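Local coordinates for Alpha/beta hydrolase fold protein (Nakamurella multipartita, PDB 4Y7D) that probably acts as a hydrolase, as its alpha/beta hydrolase fold suggests, at residues A[98-103]-A[123-128]. Numbering follows the deposited sequence.
Sequences LAAAGV and RVRALV
Arg123 reaches the carbonyls of Leu98 and Ala99 by bending: CG sits beside the backbone N (chi1 -49°), anti to the carbonyl carbon, and further bends at chi2 and chi3 carry the chain round. Its guanidinium then meets both oxygens at its edge. NE gives a hydrogen bond to Ala99 O at 2.7 Å, approaching from above that carbonyl plane, while NH2 reaches Leu98 O at 2.9 Å, almost in line with the C=O bond and in the guanidinium plane. NH2 also forms a salt bridge with Asp94 of helix 82-95, so the loop before strand 101-106 is tied to that helix through one charged group. An alanine here would probably leave Asp94 without this cationic mate and both carbonyls without these donors, letting that loop move more freely.

Arg125 works differently, and less certainly, since it was modelled in two conformations. In the one described here, a guanidinium face lies over Ala100 CB, and waters link NE and, weakly, NH1 to Ala100 O; with the second conformer present, all of this is doubtful.

Between the backbones, Ala101 N bonds to Arg123 O and Arg125 N to Ala101 O. After the corner at Arg125 the pairing resumes: Val103 N bonds to Ala126 O, and Val128 N meets Val103 O at 2.8 Å, nearly straight (174°). On the face toward helix 110-119, Val103 packs CG2 against Val124 CG1 (4.0 Å) and CG1 against Leu127 CD1 (3.8 Å), with Leu116 touching both valines. Ala126 and Val128 instead pack on helix 288-299. These are neighbouring parallel strands of a beta-alpha-beta crossover, with helix 110-119 as the connection, in the central sheet of the alpha/beta hydrolase fold.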
# COMPACT_ATOMS: atom_id res chain seq x y z
N LEU A 98 14.93 -2.78 16.75
CA LEU A 98 13.72 -3.59 16.66
C LEU A 98 14.02 -4.97 16.09
O LEU A 98 14.57 -5.08 14.98
CB LEU A 98 12.69 -2.85 15.81
CG LEU A 98 11.32 -3.43 15.69
CD1 LEU A 98 10.65 -3.50 17.02
CD2 LEU A 98 10.53 -2.56 14.73
N ALA A 99 13.64 -6.02 16.84
CA ALA A 99 13.88 -7.42 16.41
C ALA A 99 13.00 -7.86 15.23
O ALA A 99 13.48 -8.46 14.24
CB ALA A 99 13.66 -8.38 17.58
N ALA A 100 11.75 -7.42 15.28
CA ALA A 100 10.75 -7.87 14.30
C ALA A 100 9.48 -7.04 14.39
O ALA A 100 9.20 -6.40 15.42
CB ALA A 100 10.45 -9.33 14.52
N ALA A 101 8.71 -7.06 13.31
CA ALA A 101 7.50 -6.27 13.22
C ALA A 101 6.50 -6.93 12.33
O ALA A 101 6.84 -7.76 11.50
CB ALA A 101 7.80 -4.88 12.71
N GLY A 102 5.24 -6.55 12.52
CA GLY A 102 4.25 -6.90 11.52
C GLY A 102 4.51 -6.09 10.25
O GLY A 102 5.25 -5.08 10.26
N VAL A 103 3.94 -6.55 9.13
CA VAL A 103 4.07 -5.83 7.89
C VAL A 103 2.68 -5.73 7.22
O VAL A 103 1.97 -6.72 7.07
CB VAL A 103 5.03 -6.53 6.92
CG1 VAL A 103 5.07 -5.75 5.61
CG2 VAL A 103 6.41 -6.64 7.54
N ARG A 123 12.46 -11.32 10.89
CA ARG A 123 12.13 -9.91 11.12
C ARG A 123 10.65 -9.59 10.88
O ARG A 123 10.21 -8.46 11.15
CB ARG A 123 12.94 -9.01 10.20
CG ARG A 123 14.42 -9.27 10.14
CD ARG A 123 15.09 -9.34 11.48
NE ARG A 123 15.20 -8.06 12.21
CZ ARG A 123 16.14 -7.12 11.99
NH1 ARG A 123 17.02 -7.23 11.02
NH2 ARG A 123 16.16 -6.03 12.74
N VAL A 124 9.88 -10.57 10.40
CA VAL A 124 8.48 -10.38 10.06
C VAL A 124 7.58 -11.29 10.96
O VAL A 124 7.59 -12.53 10.86
CB VAL A 124 8.25 -10.67 8.58
CG1 VAL A 124 6.79 -10.53 8.21
CG2 VAL A 124 9.09 -9.76 7.70
N ARG A 125 6.83 -10.65 11.87
CA ARG A 125 5.92 -11.35 12.78
C ARG A 125 4.67 -11.90 12.09
O ARG A 125 4.14 -12.97 12.47
CB ARG A 125 5.48 -10.41 13.90
CG ARG A 125 6.59 -9.94 14.83
CD ARG A 125 6.19 -10.02 16.32
NE ARG A 125 7.30 -9.63 17.22
CZ ARG A 125 8.38 -10.38 17.49
NH1 ARG A 125 9.33 -9.91 18.32
NH2 ARG A 125 8.56 -11.57 16.93
N ALA A 126 4.18 -11.15 11.12
CA ALA A 126 2.93 -11.42 10.40
C ALA A 126 2.89 -10.49 9.19
O ALA A 126 3.49 -9.41 9.19
CB ALA A 126 1.75 -11.18 11.30
N LEU A 127 2.16 -10.91 8.16
CA LEU A 127 2.06 -10.17 6.92
C LEU A 127 0.58 -10.01 6.53
O LEU A 127 -0.12 -10.98 6.40
CB LEU A 127 2.83 -10.92 5.81
CG LEU A 127 2.81 -10.33 4.38
CD1 LEU A 127 3.35 -8.90 4.35
CD2 LEU A 127 3.62 -11.29 3.54
N VAL A 128 0.16 -8.77 6.30
CA VAL A 128 -1.11 -8.48 5.67
C VAL A 128 -0.83 -7.82 4.33
O VAL A 128 -0.22 -6.74 4.27
CB VAL A 128 -1.97 -7.58 6.54
CG1 VAL A 128 -3.29 -7.23 5.85
CG2 VAL A 128 -2.24 -8.29 7.86
O HOH W 1 8.05 -6.51 17.79
O HOH W 2 10.69 -6.97 18.13